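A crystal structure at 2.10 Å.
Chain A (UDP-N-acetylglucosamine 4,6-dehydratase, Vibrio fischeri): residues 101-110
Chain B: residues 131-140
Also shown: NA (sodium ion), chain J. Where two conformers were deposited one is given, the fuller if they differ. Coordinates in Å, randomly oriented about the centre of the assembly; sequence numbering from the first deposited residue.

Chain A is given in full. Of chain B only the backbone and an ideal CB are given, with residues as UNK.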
# COMPACT_ATOMS: atom_id res chain seq x y z
N ILE A 101 8.30 -7.63 -13.54
CA ILE A 101 8.79 -8.87 -14.18
C ILE A 101 8.24 -10.09 -13.43
O ILE A 101 7.90 -11.10 -14.01
CB ILE A 101 10.34 -8.97 -14.09
CG1 ILE A 101 11.05 -7.75 -14.71
CG2 ILE A 101 10.87 -10.29 -14.68
CD1 ILE A 101 10.49 -7.27 -16.02
N GLU A 102 8.20 -9.98 -12.08
CA GLU A 102 7.71 -11.05 -11.27
C GLU A 102 6.26 -11.39 -11.63
O GLU A 102 5.92 -12.55 -11.78
CB GLU A 102 7.79 -10.66 -9.80
CG GLU A 102 9.18 -10.62 -9.28
CD GLU A 102 9.90 -9.30 -9.38
OE1 GLU A 102 9.50 -8.39 -10.06
OE2 GLU A 102 10.93 -9.16 -8.72
N TYR A 103 5.42 -10.37 -11.72
CA TYR A 103 4.03 -10.54 -12.06
C TYR A 103 3.91 -11.10 -13.50
O TYR A 103 3.07 -11.93 -13.81
CB TYR A 103 3.26 -9.18 -11.90
CG TYR A 103 1.85 -9.31 -12.31
CD1 TYR A 103 0.91 -9.79 -11.42
CD2 TYR A 103 1.45 -9.11 -13.62
CE1 TYR A 103 -0.36 -10.00 -11.79
CE2 TYR A 103 0.13 -9.33 -13.99
CZ TYR A 103 -0.76 -9.76 -13.07
OH TYR A 103 -2.10 -10.05 -13.32
N ASP A 104 4.77 -10.67 -14.40
CA ASP A 104 4.67 -11.13 -15.80
C ASP A 104 5.10 -12.60 -15.92
O ASP A 104 4.56 -13.36 -16.75
CB ASP A 104 5.54 -10.26 -16.67
CG ASP A 104 4.89 -8.88 -16.96
OD1 ASP A 104 3.71 -8.65 -16.61
OD2 ASP A 104 5.57 -8.05 -17.57
N ALA A 105 6.02 -13.00 -15.06
CA ALA A 105 6.49 -14.38 -15.01
C ALA A 105 5.40 -15.25 -14.34
O ALA A 105 5.22 -16.38 -14.74
CB ALA A 105 7.85 -14.50 -14.26
N PHE A 106 4.65 -14.68 -13.39
CA PHE A 106 3.49 -15.36 -12.77
C PHE A 106 2.42 -15.61 -13.82
O PHE A 106 1.88 -16.69 -13.88
CB PHE A 106 3.01 -14.51 -11.58
CG PHE A 106 1.61 -14.75 -11.13
CD1 PHE A 106 1.32 -15.73 -10.24
CD2 PHE A 106 0.60 -13.87 -11.45
CE1 PHE A 106 0.02 -15.89 -9.73
CE2 PHE A 106 -0.71 -14.04 -10.93
CZ PHE A 106 -0.98 -15.06 -10.11
N ILE A 107 2.16 -14.65 -14.69
CA ILE A 107 1.18 -14.83 -15.76
C ILE A 107 1.69 -15.77 -16.82
O ILE A 107 0.97 -16.59 -17.27
CB ILE A 107 0.82 -13.50 -16.41
CG1 ILE A 107 0.11 -12.64 -15.35
CG2 ILE A 107 -0.05 -13.69 -17.73
CD1 ILE A 107 -1.26 -13.11 -14.93
N LYS A 108 2.93 -15.69 -17.19
CA LYS A 108 3.48 -16.61 -18.20
C LYS A 108 3.43 -18.09 -17.73
O LYS A 108 3.14 -19.00 -18.51
CB LYS A 108 4.92 -16.21 -18.49
CG LYS A 108 5.54 -16.91 -19.64
CD LYS A 108 7.00 -16.53 -19.83
CE LYS A 108 7.60 -17.44 -20.92
NZ LYS A 108 8.22 -18.62 -20.38
N ALA A 109 3.69 -18.32 -16.44
CA ALA A 109 3.66 -19.66 -15.93
C ALA A 109 2.22 -20.18 -15.85
O ALA A 109 1.97 -21.37 -15.99
CB ALA A 109 4.38 -19.75 -14.53
N ASP A 110 1.26 -19.31 -15.62
CA ASP A 110 -0.12 -19.72 -15.39
C ASP A 110 -1.04 -18.90 -16.18
O ASP A 110 -1.22 -19.20 -17.42
CB ASP A 110 -0.45 -19.65 -13.87
CG ASP A 110 -1.86 -20.12 -13.57
OD1 ASP A 110 -2.53 -20.48 -14.58
OD2 ASP A 110 -2.28 -20.07 -12.35
N UNK B 131 7.78 -18.85 -5.99
CA UNK B 131 8.95 -18.25 -6.57
C UNK B 131 8.77 -16.79 -6.91
O UNK B 131 9.79 -16.07 -7.03
CB UNK B 131 9.35 -19.02 -7.83
N UNK B 132 7.54 -16.33 -7.13
CA UNK B 132 7.34 -14.98 -7.69
C UNK B 132 7.47 -13.91 -6.64
O UNK B 132 8.18 -12.95 -6.83
CB UNK B 132 5.97 -14.87 -8.36
N UNK B 133 6.88 -14.14 -5.49
CA UNK B 133 7.01 -13.20 -4.39
C UNK B 133 8.43 -13.25 -3.80
O UNK B 133 8.98 -12.24 -3.37
CB UNK B 133 5.97 -13.50 -3.31
N UNK B 134 9.00 -14.45 -3.81
CA UNK B 134 10.36 -14.68 -3.38
C UNK B 134 11.25 -13.85 -4.26
O UNK B 134 12.15 -13.22 -3.77
CB UNK B 134 10.74 -16.16 -3.44
N UNK B 135 11.01 -13.80 -5.57
CA UNK B 135 11.90 -12.98 -6.38
C UNK B 135 11.75 -11.53 -5.95
O UNK B 135 12.73 -10.80 -5.84
CB UNK B 135 11.60 -13.14 -7.87
N UNK B 136 10.51 -11.09 -5.74
CA UNK B 136 10.25 -9.72 -5.27
C UNK B 136 10.95 -9.41 -3.97
O UNK B 136 11.50 -8.35 -3.79
CB UNK B 136 8.75 -9.49 -5.10
N UNK B 137 10.90 -10.33 -3.05
CA UNK B 137 11.62 -10.15 -1.78
C UNK B 137 13.11 -9.88 -2.02
O UNK B 137 13.75 -9.08 -1.31
CB UNK B 137 11.45 -11.39 -0.89
N UNK B 138 13.67 -10.54 -3.02
CA UNK B 138 15.05 -10.31 -3.33
C UNK B 138 15.23 -8.91 -3.89
O UNK B 138 16.10 -8.17 -3.43
CB UNK B 138 15.56 -11.36 -4.31
N UNK B 139 14.43 -8.53 -4.88
CA UNK B 139 14.43 -7.13 -5.36
C UNK B 139 14.37 -6.06 -4.30
O UNK B 139 15.11 -5.07 -4.35
CB UNK B 139 13.24 -6.92 -6.30
N UNK B 140 13.46 -6.23 -3.35
CA UNK B 140 13.16 -5.20 -2.40
C UNK B 140 14.25 -5.17 -1.31
O UNK B 140 14.74 -4.10 -0.99
CB UNK B 140 11.77 -5.42 -1.79
NA NA J . 1.61 -22.99 -17.85

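The two helices run nearly antiparallel, at 168°, with their axes 9.0 Å apart at closest approach. Positions of chain B whose CA-to-CB bonds point toward chain A follow the helical repeat, three to four residues apart: 132, 135 and 139 lie along one stripe.

Position 131 lies out of reach, and nothing of the chain A stretch comes within 5.5 Å of its ideal CB. Its phi of -58° is compatible with proline, though with many other residues too. The deposited residue is Pro B131, which makes no contact here.

Position 132 points toward chain A. Its ideal CB is 4.1 Å from Glu A102 O and 4.4 Å from Phe A106 CB, and along the helix beyond lie the methyl groups of Ala A105 and Ala A109. These small side chains leave a shallow apolar groove, and Glu A102 O is already the acceptor for Phe A106 N within its own helix. A large apolar residue such as leucine, methionine or an aromatic would suit. The deposited residue is Phe B132, whose chi1 of -48° (m) lays the ring along the groove. Phe A106 CA sits over one face, 3.8 Å from the ring centroid and 13° off the ring normal, a CH-pi contact. The ring of Phe A106 directs its edge at the same aromatic face, with centroids 5.9 Å apart and planes at 75°. Farther along, Phe B132 CE1 lies 4.0 Å from Ala A105 CB, and Phe B132 CZ lies 3.9 Å from Ala A109 CB, so the ring bridges two alanines one turn apart on the facing helix.

Positions 133 and 134 point away, and chain A leaves their identity open. They are Thr B133 and Leu B134.

Position 135 points toward chain A, with its ideal CB 3.8 Å from Glu A102 CG. A side chain with aliphatic carbons near its base could pack there, and a flexible one could then turn aside. Selenomethionine Met B135 does so: its CG is 3.5 Å from Glu A102 OE2, while its end leads away.

Position 136 points sideways, its ideal CB 4.2 Å from Glu A102 OE2. The nearby carboxylate might suggest a basic or polar residue. Arg B136 is deposited, but its extended chain leads away and its guanidinium makes no salt bridge with Glu A102; Arg B136 NH2 is hydrogen-bonded elsewhere in the structure.

Positions 137 and 138 point away and sideways, with no contact; any helix-compatible side chain would do. They are Met B137, also selenomethionine, and Ile B138.

Position 139 again points toward chain A, its ideal CB 4.0 Å from Glu A102 OE2. A short hydrogen-bonding side chain such as serine, threonine or asparagine would reach; lysine or arginine would have to fold back, and an acid would suit if one of the two carboxyls carried a proton. The deposited residue is Asp B139, whose OD2 approaches Glu A102 OE2 to 2.5 Å. Two like charges so close would repel; whether a proton lies between them is left open by the geometry.

Position 140 is out of reach, so chain A sets no requirement; Val B140 makes no contact.

Chain B 131-140: PFTLMRMIDV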
# COMPACT_ATOMS: atom_id res chain seq x y z
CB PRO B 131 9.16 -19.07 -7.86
CG PRO B 131 7.80 -19.63 -8.22
CD PRO B 131 7.22 -19.90 -6.86
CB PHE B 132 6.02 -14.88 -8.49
CG PHE B 132 5.86 -16.02 -9.45
CD1 PHE B 132 6.60 -16.04 -10.62
CD2 PHE B 132 5.04 -17.08 -9.17
CE1 PHE B 132 6.50 -17.08 -11.49
CE2 PHE B 132 4.94 -18.14 -10.04
CZ PHE B 132 5.68 -18.13 -11.22
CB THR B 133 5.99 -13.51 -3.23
OG1 THR B 133 4.70 -13.87 -3.75
CG2 THR B 133 5.80 -12.28 -2.40
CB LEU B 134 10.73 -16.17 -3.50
CG LEU B 134 12.07 -16.64 -2.91
CD1 LEU B 134 12.28 -16.16 -1.43
CD2 LEU B 134 12.19 -18.17 -2.94
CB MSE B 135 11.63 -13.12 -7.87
CG MSE B 135 12.53 -12.24 -8.67
SE MSE B 135 14.37 -12.77 -8.59
CE MSE B 135 14.30 -14.27 -9.89
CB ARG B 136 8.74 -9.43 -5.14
CG ARG B 136 8.46 -7.89 -4.97
CD ARG B 136 7.06 -7.57 -4.60
NE ARG B 136 6.94 -6.25 -3.97
CZ ARG B 136 6.01 -5.90 -3.09
NH1 ARG B 136 6.06 -4.69 -2.53
NH2 ARG B 136 5.04 -6.73 -2.72
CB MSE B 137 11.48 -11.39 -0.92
CG MSE B 137 12.18 -11.24 0.41
SE MSE B 137 11.69 -12.73 1.53
CE MSE B 137 9.99 -12.16 2.04
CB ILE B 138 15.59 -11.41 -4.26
CG1 ILE B 138 15.68 -12.71 -3.47
CG2 ILE B 138 16.94 -11.02 -4.86
CD1 ILE B 138 15.83 -13.90 -4.33
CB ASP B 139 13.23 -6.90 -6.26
CG ASP B 139 13.44 -7.46 -7.64
OD1 ASP B 139 14.51 -8.08 -7.85
OD2 ASP B 139 12.56 -7.28 -8.52
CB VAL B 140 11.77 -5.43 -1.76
CG1 VAL B 140 11.60 -4.55 -0.55
CG2 VAL B 140 10.66 -5.19 -2.75
O HOH W 1 0.80 -20.82 -18.48
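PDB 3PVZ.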